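Local structure of chitinase (Paenibacillus sp. FPU-7, 5GZT) at residues B[287-290]-B[291-294]; B[335-338]-B[339-342]; B[348-351]-B[352-356]; B[565-568]-B[569-573]; B[1096-1099]-B[1100-1103]. The protein probably hydrolyses internal N-acetyl-beta-D-glucosaminide (1->4)-beta-linkages in chitin and chitodextrins at random. All coordinates share one frame; numbering follows the deposited sequence.

Contact 1: B[287-290]-B[291-294]; sequences VDWA and KDER
In the first (beta/alpha)8 barrel of this family 18 glycosidase, the loop between strands 264-284 and 303-312 turns sharply where Asp288 and Trp289 meet Lys291 and Asp292, and it illustrates how one carboxylate can shape a turn with no regular structure. Asp288 uses its two oxygens on different partners. OD1 accepts the backbone N-H of Lys291 at 3.1 Å (169°), met from well above the carboxylate plane, and takes a weaker bond from the N-H of Ala290. OD2 forms a salt bridge with Lys291 NZ at 2.9 Å, met on the syn side but somewhat out of the carboxylate plane. The lysine chain runs extended past the carboxylate, its CD 3.3 Å from Asp288 OD2, and bends only at its last torsion (chi4 59°), which brings the ammonium group back onto the oxygen. Backbone and side chain of Lys291 are thus both tied to Asp288.

The second half of the turn is held more lightly. The N-H of Asp292 makes a weak bond to Trp289 O, and a water joins Trp289 O to Asp292 O. The indole of Trp289 carries Val287 CG1 over one face, 3.6 Å above the ring, while its NE1 is bonded to Pro284 O. Asp292 lies alongside the ring, pointing the same way, its carboxylate plane turned 63° from that of the indole. Its OD1 accepts the N-H of Arg294 to form an Asx turn, and OD2 accepts from Gly295; that same OD2 sits at the indole edge, near the ring plane and 3.5 Å from Trp289 CZ3.

Contact 2: B[335-338]-B[339-342]; sequences DRIK and RRNN
Arg336 and Arg340, one turn apart near the C-terminal end of helix 333-340, show how two arginines can gather round a shared acid on one helix flank. Their side chains run side by side in the same direction, but with different shapes. Arg340 is extended from CG to NE, which lays its guanidinium against Arg336: Arg336 CB lies over the centre of one face, 3.8 Å from the plane. Arg336 instead bends at chi3 (-80°), and the two guanidinium planes are turned 53° apart, with Arg336 NE 4.2 Å from Arg340 NH2. Glu333 draws the two groups together by salt bridges to both, and Glu327 takes Arg340 as well.

Ile337 crosses the end of Arg340 at a slant, its CG1 3.6 Å from NH1, while its CG2 lies beside the amide of Asn341. Arg339 points elsewhere, reaching Trp325 through a cation-pi contact and a bond to its carbonyl.

Underneath, Arg340 N binds Arg336 O at 2.8 Å and Arg339 N binds Asp335 O at 3.1 Å. The last such bond comes from Asn341 N to Ile337 O, and Asn341 is where helical torsions cease. The whole is an alpha-helical C-terminal turn with i to i+4 side-chain pairing, on the surface of the first family 18 barrel.

Contact 3: B[348-351]-B[352-356]; sequences LAYL and TGLKA
Leu351 and Leu354 meet where helix 344-352 of the first (beta/alpha)8 barrel tightens into a 3-10 turn, a transition in which backbone bonding shifts from i+4 to i+3. The side chains of the two leucines point the same way and touch at 4.1 Å, Leu351 CD2 to Leu354 CD1. The other methyl of Leu354, CD2, comes obliquely to Tyr350 and lies 4.0 Å from its CZ. With its CG opposite the backbone N (chi1 168°), Tyr350 extends its ring outward from the helix, and Leu354 crosses it at a slant near the hydroxyl end.

The change of winding puts these groups in place. Thr352 N still bonds Leu348 O in helical fashion, nearly straight at 174°, and Gly353 N bonds Ala349 O at 3.1 Å. Leu354 N bonds Leu351 O at 3.0 Å, from well above the carbonyl plane, and Lys355 N follows the same i+3 pattern to Thr352 O.

Further out, strand 303-312 of the barrel backs the leucine pair: Leu304 touches both, and Tyr306 touches Leu351. Val296 also lies against Leu354, and Trp289 against Tyr350. On another flank, Lys355 forms a salt bridge with Asp402. Thr352 folds its hydroxyl back over the preceding turn (chi1 54°), so that OG1 stands 3.1 Å from Leu348 O and 3.2 Å from Ala349 O.

Contact 4: B[565-568]-B[569-573]; sequences SELV and NNYIN
Leu567 packs against both Tyr571 and Ile572 towards the C-terminal end of helix 564-570, and the contrast between this side and the wetter one round Glu566 is a compact lesson in how a short helix divides its surroundings. On the apolar side, Leu567 CD2 comes slantwise onto the tyrosine, 3.9 Å from Tyr571 CG. Leu567 CB meets Ile572 CG1 at 4.0 Å, and Val568 CG2 approaches the CD1 methyl of the same isoleucine. Ile597, Ile562 and Leu590, all from the neighbouring antiparallel strands, and Tyr599 enclose this cluster. That sheet and the helix are consistent with the alpha+beta insertion domain found in many family 18 chitinases.

The other side is held by polar groups and water. Glu566, bent at chi2 (65°), carries its carboxylate round to the edge of the Tyr571 ring, where OE2 lies near the ring plane, 3.6 Å from CE1. The two flat groups stand almost perpendicular, 82° apart. A water bound to Glu566 OE1 at 2.6 Å also accepts from Asn569 ND2, linking the two side chains indirectly.

Away from Glu566, a separate water on the backbone ties Val568 O to Ile572 O. Leu567 O accepts two N-H groups, from Tyr571 and from Ile572, each at 2.9 Å and from opposite faces of the carbonyl plane. The i+5 bond from Ile572 N closes a wider turn than the i+4 bond from Tyr571 N. Gripped twice, this carbonyl is well satisfied beside a largely apolar cluster, and the paired bonds would fix the course of the chain at Tyr571 and Ile572.

Contact 5: B[1096-1099]-B[1100-1103]; sequences LKYK and AEYA
Tyr1098 O is gripped twice on helix 1093-1106 of the second (beta/alpha)8 barrel: the N-H of Tyr1102 reaches it at 2.9 Å, and a water donates to it at 2.8 Å. The carbonyl thus keeps its i to i+4 bond while also accepting from a water. The same water lies in the plane of the Tyr1098 ring, at its edge, and makes a long, weak bond to Glu1101 OE2. Neighbouring turns are regular, with Glu1101 N bonded to Lys1097 O at 2.8 Å and Ala1103 N to Lys1099 O at 2.9 Å.

Other side chains face the protein. Lys1099 is fully extended and brings NZ to Asp1091 in a salt bridge and to the carbonyls of Ala984 and Gly1018, so a largely buried ammonium group is well provided for. Tyr1102 leads away toward helix 998-1007, where its hydroxyl bonds Asp999 and Arg1006. Leu1096 and Ala1100 pack on helix 1123-1133.

On the watered side, with CG anti to the backbone N (chi1 -178°) and the chain extended beyond it, Glu1101 runs beside Tyr1098 in the same direction. Its carboxylate is turned 66° from the ring, with OE2 3.5 Å from Tyr1098 CD1.

How the contacts relate
Along the chain the five contacts come in series; none nests in or crosses another, and each closes a turn of its own. Contact 1 lies in the loop between strands 264-284 and 303-312; contacts 2 and 3 follow on successive helices between strands 303-312 and 362-368. The fold then brings contact 3 back to contact 1, with Trp289 CB 3.6 Å from Tyr350 CD2, whereas contact 2 only approaches contact 1, nearest atoms about 5 Å apart. Contact 4, far later in sequence, returns to the same loop: Ser565 CB lies 3.8 Å from Arg294 NH2. Contact 5 belongs to the second family 18 region, its centre about 26 Å from that of contact 4.

Contact 1: B[287-290]-B[291-294]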
loop_
_atom_site.group_PDB
_atom_site.type_symbol
_atom_site.label_atom_id
_atom_site.label_comp_id
_atom_site.label_asym_id
_atom_site.label_seq_id
_atom_site.Cartn_x
_atom_site.Cartn_y
_atom_site.Cartn_z
ATOM N N VAL B 287 -3.890 12.007 15.036
ATOM C CA VAL B 287 -4.945 11.240 15.671
ATOM C C VAL B 287 -4.277 10.458 16.804
ATOM O O VAL B 287 -3.099 9.952 16.673
ATOM C CB VAL B 287 -5.641 10.301 14.638
ATOM C CG1 VAL B 287 -6.632 9.333 15.280
ATOM C CG2 VAL B 287 -6.321 11.143 13.570
ATOM N N ASP B 288 -5.022 10.329 17.891
ATOM C CA ASP B 288 -4.565 9.544 19.022
ATOM C C ASP B 288 -4.981 8.148 18.802
ATOM O O ASP B 288 -6.114 7.782 19.061
ATOM C CB ASP B 288 -5.099 10.135 20.332
ATOM C CG ASP B 288 -4.669 9.352 21.562
ATOM O OD1 ASP B 288 -4.284 8.150 21.501
ATOM O OD2 ASP B 288 -4.734 9.983 22.594
ATOM N N TRP B 289 -4.062 7.345 18.252
ATOM C CA TRP B 289 -4.425 6.038 17.799
ATOM C C TRP B 289 -4.759 5.104 18.917
ATOM O O TRP B 289 -5.526 4.164 18.694
ATOM C CB TRP B 289 -3.385 5.443 16.831
ATOM C CG TRP B 289 -3.506 6.154 15.550
ATOM C CD1 TRP B 289 -2.666 7.071 15.035
ATOM C CD2 TRP B 289 -4.610 6.071 14.659
ATOM N NE1 TRP B 289 -3.175 7.583 13.879
ATOM C CE2 TRP B 289 -4.370 6.975 13.615
ATOM C CE3 TRP B 289 -5.787 5.306 14.647
ATOM C CZ2 TRP B 289 -5.250 7.153 12.553
ATOM C CZ3 TRP B 289 -6.663 5.457 13.582
ATOM C CH2 TRP B 289 -6.386 6.391 12.535
ATOM N N ALA B 290 -4.247 5.350 20.147
ATOM C CA ALA B 290 -4.564 4.445 21.230
ATOM C C ALA B 290 -5.998 4.656 21.675
ATOM O O ALA B 290 -6.681 3.660 21.967
ATOM C CB ALA B 290 -3.589 4.598 22.410
ATOM N N LYS B 291 -6.470 5.908 21.740
ATOM C CA LYS B 291 -7.908 6.179 22.064
ATOM C C LYS B 291 -8.907 6.002 20.872
ATOM O O LYS B 291 -10.114 6.229 21.019
ATOM C CB LYS B 291 -8.136 7.615 22.446
ATOM C CG LYS B 291 -7.497 8.205 23.677
ATOM C CD LYS B 291 -7.865 9.721 23.631
ATOM C CE LYS B 291 -7.544 10.528 24.891
ATOM N NZ LYS B 291 -6.085 10.451 25.172
ATOM N N ASP B 292 -8.418 5.740 19.677
ATOM C CA ASP B 292 -9.316 5.813 18.476
ATOM C C ASP B 292 -10.341 4.697 18.586
ATOM O O ASP B 292 -9.998 3.576 19.009
ATOM C CB ASP B 292 -8.507 5.650 17.198
ATOM C CG ASP B 292 -9.351 5.315 16.011
ATOM O OD1 ASP B 292 -10.102 6.182 15.531
ATOM O OD2 ASP B 292 -9.262 4.154 15.571
ATOM N N GLU B 293 -11.561 5.008 18.183
ATOM C CA GLU B 293 -12.603 3.997 18.066
ATOM C C GLU B 293 -13.093 3.654 16.649
ATOM O O GLU B 293 -14.026 2.858 16.485
ATOM C CB GLU B 293 -13.760 4.452 18.951
ATOM C CG GLU B 293 -13.383 4.243 20.389
ATOM C CD GLU B 293 -14.369 4.810 21.381
ATOM O OE1 GLU B 293 -14.937 5.896 21.149
ATOM O OE2 GLU B 293 -14.522 4.164 22.440
ATOM N N ARG B 294 -12.521 4.279 15.622
ATOM C CA ARG B 294 -12.956 3.988 14.223
ATOM C C ARG B 294 -12.251 2.746 13.707
ATOM O O ARG B 294 -12.763 2.068 12.802
ATOM C CB ARG B 294 -12.714 5.188 13.292
ATOM C CG ARG B 294 -13.542 6.380 13.726
ATOM C CD ARG B 294 -13.543 7.579 12.761
ATOM N NE ARG B 294 -14.497 7.388 11.646
ATOM C CZ ARG B 294 -14.193 7.268 10.352
ATOM N NH1 ARG B 294 -12.941 7.323 9.929
ATOM N NH2 ARG B 294 -15.157 7.122 9.469
HETATM O O HOH W 1 -7.585 2.254 19.145
#

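Contact 2: B[335-338]-B[339-342]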
loop_
_atom_site.group_PDB
_atom_site.type_symbol
_atom_site.label_atom_id
_atom_site.label_comp_id
_atom_site.label_asym_id
_atom_site.label_seq_id
_atom_site.Cartn_x
_atom_site.Cartn_y
_atom_site.Cartn_z
ATOM N N ASP B 335 -6.176 24.359 20.887
ATOM C CA ASP B 335 -5.675 23.540 19.738
ATOM C C ASP B 335 -4.122 23.390 19.826
ATOM O O ASP B 335 -3.605 22.294 19.660
ATOM C CB ASP B 335 -6.067 24.145 18.366
ATOM C CG ASP B 335 -7.538 24.109 18.085
ATOM O OD1 ASP B 335 -8.310 23.242 18.570
ATOM O OD2 ASP B 335 -7.928 24.990 17.313
ATOM N N ARG B 336 -3.400 24.468 20.126
ATOM C CA ARG B 336 -1.925 24.370 20.254
ATOM C C ARG B 336 -1.503 23.476 21.378
ATOM O O ARG B 336 -0.552 22.665 21.259
ATOM C CB ARG B 336 -1.267 25.747 20.412
ATOM C CG ARG B 336 -1.308 26.596 19.152
ATOM C CD ARG B 336 -0.558 27.909 19.332
ATOM N NE ARG B 336 -1.413 28.875 20.053
ATOM C CZ ARG B 336 -2.353 29.650 19.507
ATOM N NH1 ARG B 336 -2.600 29.656 18.213
ATOM N NH2 ARG B 336 -3.083 30.427 20.282
ATOM N N ILE B 337 -2.233 23.552 22.465
ATOM C CA ILE B 337 -1.933 22.686 23.603
ATOM C C ILE B 337 -2.059 21.213 23.215
ATOM O O ILE B 337 -1.205 20.430 23.582
ATOM C CB ILE B 337 -2.822 23.011 24.835
ATOM C CG1 ILE B 337 -2.423 24.407 25.389
ATOM C CG2 ILE B 337 -2.711 21.901 25.902
ATOM C CD1 ILE B 337 -3.412 25.018 26.384
ATOM N N LYS B 338 -3.119 20.833 22.511
ATOM C CA LYS B 338 -3.265 19.441 22.016
ATOM C C LYS B 338 -2.067 19.045 21.114
ATOM O O LYS B 338 -1.481 17.989 21.311
ATOM C CB LYS B 338 -4.591 19.254 21.276
ATOM C CG LYS B 338 -5.024 17.803 21.083
ATOM C CD LYS B 338 -6.186 17.643 20.066
ATOM C CE LYS B 338 -5.765 16.980 18.716
ATOM N NZ LYS B 338 -4.526 17.513 17.990
ATOM N N ARG B 339 -1.672 19.940 20.197
ATOM C CA ARG B 339 -0.548 19.718 19.325
ATOM C C ARG B 339 0.746 19.485 20.097
ATOM O O ARG B 339 1.454 18.507 19.836
ATOM C CB ARG B 339 -0.397 20.879 18.369
ATOM C CG ARG B 339 -1.481 20.861 17.272
ATOM C CD ARG B 339 -1.132 21.831 16.147
ATOM N NE ARG B 339 -2.179 21.851 15.136
ATOM C CZ ARG B 339 -2.091 22.506 13.976
ATOM N NH1 ARG B 339 -1.003 23.191 13.648
ATOM N NH2 ARG B 339 -3.094 22.477 13.124
ATOM N N ARG B 340 1.021 20.347 21.092
ATOM C CA ARG B 340 2.234 20.192 21.913
ATOM C C ARG B 340 2.307 18.898 22.653
ATOM O O ARG B 340 3.411 18.389 22.832
ATOM C CB ARG B 340 2.406 21.346 22.909
ATOM C CG ARG B 340 2.634 22.714 22.257
ATOM C CD ARG B 340 2.316 23.789 23.305
ATOM N NE ARG B 340 2.327 25.120 22.732
ATOM C CZ ARG B 340 1.524 26.094 23.120
ATOM N NH1 ARG B 340 0.624 25.934 24.090
ATOM N NH2 ARG B 340 1.583 27.229 22.485
ATOM N N ASN B 341 1.150 18.335 23.027
ATOM C CA ASN B 341 1.061 17.008 23.640
ATOM C C ASN B 341 0.764 15.847 22.696
ATOM O O ASN B 341 0.298 14.731 23.130
ATOM C CB ASN B 341 0.005 17.015 24.767
ATOM C CG ASN B 341 0.256 18.133 25.786
ATOM O OD1 ASN B 341 1.383 18.507 26.012
ATOM N ND2 ASN B 341 -0.809 18.677 26.377
ATOM N N ASN B 342 1.039 16.035 21.417
ATOM C CA ASN B 342 0.690 14.969 20.446
ATOM C C ASN B 342 1.324 13.619 20.844
ATOM O O ASN B 342 2.501 13.543 21.008
ATOM C CB ASN B 342 1.151 15.380 19.049
ATOM C CG ASN B 342 0.503 14.526 17.995
ATOM O OD1 ASN B 342 -0.721 14.588 17.837
ATOM N ND2 ASN B 342 1.280 13.590 17.423
HETATM O O HOH W 2 -2.350 16.169 18.707
#

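Contact 3: B[348-351]-B[352-356]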
loop_
_atom_site.group_PDB
_atom_site.type_symbol
_atom_site.label_atom_id
_atom_site.label_comp_id
_atom_site.label_asym_id
_atom_site.label_seq_id
_atom_site.Cartn_x
_atom_site.Cartn_y
_atom_site.Cartn_z
ATOM N N LEU B 348 2.914 5.409 17.552
ATOM C CA LEU B 348 3.890 4.530 16.933
ATOM C C LEU B 348 3.854 3.141 17.537
ATOM O O LEU B 348 3.932 2.169 16.796
ATOM C CB LEU B 348 5.262 5.106 17.004
ATOM C CG LEU B 348 6.014 5.854 15.906
ATOM C CD1 LEU B 348 5.475 5.654 14.500
ATOM C CD2 LEU B 348 6.271 7.318 16.205
ATOM N N ALA B 349 3.704 3.023 18.861
ATOM C CA ALA B 349 3.584 1.696 19.485
ATOM C C ALA B 349 2.336 0.967 19.041
ATOM O O ALA B 349 2.404 -0.229 18.720
ATOM C CB ALA B 349 3.619 1.795 21.019
ATOM N N TYR B 350 1.202 1.675 18.979
ATOM C CA TYR B 350 -0.089 1.065 18.588
ATOM C C TYR B 350 -0.039 0.552 17.147
ATOM O O TYR B 350 -0.552 -0.527 16.858
ATOM C CB TYR B 350 -1.280 2.035 18.794
ATOM C CG TYR B 350 -2.545 1.536 18.144
ATOM C CD1 TYR B 350 -3.432 0.679 18.820
ATOM C CD2 TYR B 350 -2.857 1.914 16.836
ATOM C CE1 TYR B 350 -4.603 0.207 18.198
ATOM C CE2 TYR B 350 -4.012 1.446 16.220
ATOM C CZ TYR B 350 -4.865 0.597 16.902
ATOM O OH TYR B 350 -5.985 0.161 16.255
ATOM N N LEU B 351 0.611 1.315 16.276
ATOM C CA LEU B 351 0.650 1.045 14.840
ATOM C C LEU B 351 1.555 -0.131 14.439
ATOM O O LEU B 351 1.143 -1.006 13.619
ATOM C CB LEU B 351 1.039 2.317 14.052
ATOM C CG LEU B 351 0.019 3.494 14.173
ATOM C CD1 LEU B 351 0.645 4.767 13.655
ATOM C CD2 LEU B 351 -1.302 3.217 13.440
ATOM N N THR B 352 2.757 -0.186 15.030
ATOM C CA THR B 352 3.629 -1.360 14.810
ATOM C C THR B 352 2.988 -2.600 15.405
ATOM O O THR B 352 3.152 -3.656 14.864
ATOM C CB THR B 352 5.026 -1.142 15.355
ATOM O OG1 THR B 352 4.899 -0.771 16.723
ATOM C CG2 THR B 352 5.721 0.010 14.577
ATOM N N GLY B 353 2.215 -2.422 16.472
ATOM C CA GLY B 353 1.452 -3.481 17.100
ATOM C C GLY B 353 0.386 -4.084 16.216
ATOM O O GLY B 353 -0.085 -5.164 16.502
ATOM N N LEU B 354 0.029 -3.415 15.114
ATOM C CA LEU B 354 -0.936 -3.977 14.159
ATOM C C LEU B 354 -0.341 -5.084 13.330
ATOM O O LEU B 354 -1.090 -5.813 12.671
ATOM C CB LEU B 354 -1.507 -2.910 13.203
ATOM C CG LEU B 354 -2.262 -1.778 13.881
ATOM C CD1 LEU B 354 -2.486 -0.707 12.835
ATOM C CD2 LEU B 354 -3.540 -2.299 14.505
ATOM N N LYS B 355 0.981 -5.238 13.387
ATOM C CA LYS B 355 1.627 -6.440 12.811
ATOM C C LYS B 355 1.058 -7.786 13.274
ATOM O O LYS B 355 1.067 -8.747 12.522
ATOM C CB LYS B 355 3.122 -6.399 13.004
ATOM C CG LYS B 355 3.758 -5.341 12.132
ATOM C CD LYS B 355 5.251 -5.191 12.359
ATOM C CE LYS B 355 5.751 -3.959 11.624
ATOM N NZ LYS B 355 7.179 -4.029 11.267
ATOM N N ALA B 356 0.590 -7.840 14.511
ATOM C CA ALA B 356 -0.099 -9.010 15.029
ATOM C C ALA B 356 -1.236 -9.386 14.089
ATOM O O ALA B 356 -1.439 -10.563 13.856
ATOM C CB ALA B 356 -0.633 -8.744 16.457
#

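Contact 4: B[565-568]-B[569-573]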
loop_
_atom_site.group_PDB
_atom_site.type_symbol
_atom_site.label_atom_id
_atom_site.label_comp_id
_atom_site.label_asym_id
_atom_site.label_seq_id
_atom_site.Cartn_x
_atom_site.Cartn_y
_atom_site.Cartn_z
ATOM N N SER B 565 -15.393 10.798 4.868
ATOM C CA SER B 565 -16.391 10.402 5.884
ATOM C C SER B 565 -17.488 11.438 6.055
ATOM O O SER B 565 -18.652 11.083 6.192
ATOM C CB SER B 565 -15.726 10.150 7.227
ATOM O OG SER B 565 -14.957 11.277 7.645
ATOM N N GLU B 566 -17.134 12.716 5.992
ATOM C CA GLU B 566 -18.107 13.770 6.111
ATOM C C GLU B 566 -18.981 13.835 4.854
ATOM O O GLU B 566 -20.184 14.082 4.938
ATOM C CB GLU B 566 -17.402 15.098 6.350
ATOM C CG GLU B 566 -18.248 16.346 6.250
ATOM C CD GLU B 566 -19.330 16.444 7.327
ATOM O OE1 GLU B 566 -19.204 15.892 8.455
ATOM O OE2 GLU B 566 -20.402 17.054 7.031
ATOM N N LEU B 567 -18.387 13.578 3.685
ATOM C CA LEU B 567 -19.176 13.511 2.468
ATOM C C LEU B 567 -20.200 12.386 2.535
ATOM O O LEU B 567 -21.335 12.558 2.172
ATOM C CB LEU B 567 -18.298 13.365 1.193
ATOM C CG LEU B 567 -17.311 14.499 0.838
ATOM C CD1 LEU B 567 -16.464 14.057 -0.369
ATOM C CD2 LEU B 567 -18.020 15.798 0.568
ATOM N N VAL B 568 -19.793 11.241 2.975
ATOM C CA VAL B 568 -20.702 10.111 3.138
ATOM C C VAL B 568 -21.839 10.529 4.095
ATOM O O VAL B 568 -23.014 10.369 3.785
ATOM C CB VAL B 568 -19.950 8.886 3.626
ATOM C CG1 VAL B 568 -20.909 7.796 4.065
ATOM C CG2 VAL B 568 -18.990 8.346 2.533
ATOM N N ASN B 569 -21.480 11.066 5.254
ATOM C CA ASN B 569 -22.481 11.386 6.254
ATOM C C ASN B 569 -23.478 12.460 5.816
ATOM O O ASN B 569 -24.638 12.314 6.106
ATOM C CB ASN B 569 -21.805 11.762 7.563
ATOM C CG ASN B 569 -21.148 10.551 8.276
ATOM O OD1 ASN B 569 -21.383 9.373 7.996
ATOM N ND2 ASN B 569 -20.330 10.877 9.193
ATOM N N ASN B 570 -23.036 13.523 5.122
ATOM C CA ASN B 570 -23.867 14.685 4.963
ATOM C C ASN B 570 -23.985 15.252 3.533
ATOM O O ASN B 570 -24.823 16.153 3.308
ATOM C CB ASN B 570 -23.381 15.799 5.916
ATOM C CG ASN B 570 -23.469 15.386 7.377
ATOM O OD1 ASN B 570 -22.508 15.463 8.181
ATOM N ND2 ASN B 570 -24.594 14.874 7.700
ATOM N N TYR B 571 -23.233 14.707 2.560
ATOM C CA TYR B 571 -23.247 15.337 1.210
ATOM C C TYR B 571 -23.639 14.414 0.037
ATOM O O TYR B 571 -24.344 14.836 -0.881
ATOM C CB TYR B 571 -21.895 15.917 0.901
ATOM C CG TYR B 571 -21.497 17.162 1.640
ATOM C CD1 TYR B 571 -21.026 17.081 2.939
ATOM C CD2 TYR B 571 -21.500 18.388 1.021
ATOM C CE1 TYR B 571 -20.648 18.226 3.627
ATOM C CE2 TYR B 571 -21.108 19.578 1.694
ATOM C CZ TYR B 571 -20.640 19.462 2.992
ATOM O OH TYR B 571 -20.199 20.584 3.683
ATOM N N ILE B 572 -23.090 13.209 -0.012
ATOM C CA ILE B 572 -23.231 12.442 -1.293
ATOM C C ILE B 572 -24.708 11.989 -1.418
ATOM O O ILE B 572 -25.196 11.159 -0.634
ATOM C CB ILE B 572 -22.312 11.217 -1.386
ATOM C CG1 ILE B 572 -20.857 11.583 -1.267
ATOM C CG2 ILE B 572 -22.555 10.502 -2.741
ATOM C CD1 ILE B 572 -19.894 10.399 -1.003
ATOM N N ASN B 573 -25.396 12.597 -2.360
ATOM C CA ASN B 573 -26.811 12.434 -2.593
ATOM C C ASN B 573 -27.627 12.847 -1.362
ATOM O O ASN B 573 -28.686 12.277 -1.114
ATOM C CB ASN B 573 -27.141 11.011 -3.104
ATOM C CG ASN B 573 -28.534 10.893 -3.687
ATOM O OD1 ASN B 573 -29.053 11.824 -4.298
ATOM N ND2 ASN B 573 -29.177 9.720 -3.495
HETATM O O HOH W 3 -18.911 13.580 9.517
HETATM O O HOH W 4 -23.865 9.695 1.306
#

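Contact 5: B[1096-1099]-B[1100-1103]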
loop_
_atom_site.group_PDB
_atom_site.type_symbol
_atom_site.label_atom_id
_atom_site.label_comp_id
_atom_site.label_asym_id
_atom_site.label_seq_id
_atom_site.Cartn_x
_atom_site.Cartn_y
_atom_site.Cartn_z
ATOM N N LEU B 1096 -30.856 -5.349 23.221
ATOM C CA LEU B 1096 -31.969 -6.150 22.708
ATOM C C LEU B 1096 -32.890 -5.302 21.870
ATOM O O LEU B 1096 -33.434 -5.769 20.868
ATOM C CB LEU B 1096 -32.749 -6.841 23.836
ATOM C CG LEU B 1096 -31.899 -7.898 24.497
ATOM C CD1 LEU B 1096 -32.556 -8.351 25.807
ATOM C CD2 LEU B 1096 -31.715 -9.115 23.633
ATOM N N LYS B 1097 -33.021 -4.022 22.224
ATOM C CA LYS B 1097 -33.727 -3.084 21.362
ATOM C C LYS B 1097 -33.082 -3.052 20.025
ATOM O O LYS B 1097 -33.804 -3.106 18.984
ATOM C CB LYS B 1097 -33.774 -1.686 21.936
ATOM C CG LYS B 1097 -34.336 -0.643 21.001
ATOM C CD LYS B 1097 -34.669 0.627 21.756
ATOM C CE LYS B 1097 -33.843 1.793 21.303
ATOM N NZ LYS B 1097 -32.445 1.636 21.788
ATOM N N TYR B 1098 -31.762 -2.924 19.987
ATOM C CA TYR B 1098 -31.112 -2.853 18.694
ATOM C C TYR B 1098 -31.232 -4.210 17.867
ATOM O O TYR B 1098 -31.206 -4.162 16.661
ATOM C CB TYR B 1098 -29.667 -2.472 18.857
ATOM C CG TYR B 1098 -29.441 -0.955 19.028
ATOM C CD1 TYR B 1098 -29.347 -0.150 17.947
ATOM C CD2 TYR B 1098 -29.250 -0.390 20.277
ATOM C CE1 TYR B 1098 -29.144 1.225 18.092
ATOM C CE2 TYR B 1098 -29.072 0.990 20.460
ATOM C CZ TYR B 1098 -28.984 1.781 19.354
ATOM O OH TYR B 1098 -28.762 3.102 19.450
ATOM N N LYS B 1099 -31.234 -5.371 18.547
ATOM C CA LYS B 1099 -31.466 -6.709 17.876
ATOM C C LYS B 1099 -32.827 -6.716 17.235
ATOM O O LYS B 1099 -32.968 -7.130 16.098
ATOM C CB LYS B 1099 -31.333 -7.834 18.874
ATOM C CG LYS B 1099 -29.843 -8.046 19.177
ATOM C CD LYS B 1099 -29.556 -9.218 20.095
ATOM C CE LYS B 1099 -28.037 -9.400 20.146
ATOM N NZ LYS B 1099 -27.617 -10.560 20.962
ATOM N N ALA B 1100 -33.790 -6.180 17.949
ATOM C CA ALA B 1100 -35.139 -6.094 17.507
ATOM C C ALA B 1100 -35.329 -5.121 16.317
ATOM O O ALA B 1100 -36.041 -5.392 15.321
ATOM C CB ALA B 1100 -36.027 -5.705 18.649
ATOM N N GLU B 1101 -34.600 -4.005 16.402
ATOM C CA GLU B 1101 -34.541 -3.055 15.342
ATOM C C GLU B 1101 -33.889 -3.635 14.109
ATOM O O GLU B 1101 -34.383 -3.403 13.038
ATOM C CB GLU B 1101 -33.758 -1.799 15.794
ATOM C CG GLU B 1101 -33.692 -0.727 14.712
ATOM C CD GLU B 1101 -33.118 0.578 15.250
ATOM O OE1 GLU B 1101 -33.789 1.599 15.194
ATOM O OE2 GLU B 1101 -32.028 0.524 15.742
ATOM N N TYR B 1102 -32.791 -4.369 14.296
ATOM C CA TYR B 1102 -32.133 -5.108 13.246
ATOM C C TYR B 1102 -33.121 -6.051 12.568
ATOM O O TYR B 1102 -33.270 -6.031 11.373
ATOM C CB TYR B 1102 -30.901 -5.852 13.804
ATOM C CG TYR B 1102 -30.014 -6.459 12.725
ATOM C CD1 TYR B 1102 -29.022 -5.682 12.082
ATOM C CD2 TYR B 1102 -30.192 -7.763 12.284
ATOM C CE1 TYR B 1102 -28.266 -6.250 11.068
ATOM C CE2 TYR B 1102 -29.410 -8.328 11.312
ATOM C CZ TYR B 1102 -28.452 -7.574 10.691
ATOM O OH TYR B 1102 -27.733 -8.089 9.631
ATOM N N ALA B 1103 -33.859 -6.858 13.347
ATOM C CA ALA B 1103 -34.908 -7.752 12.789
ATOM C C ALA B 1103 -35.904 -7.031 11.889
ATOM O O ALA B 1103 -36.186 -7.464 10.771
ATOM C CB ALA B 1103 -35.618 -8.453 13.914
HETATM O O HOH W 5 -30.132 -2.244 14.955
#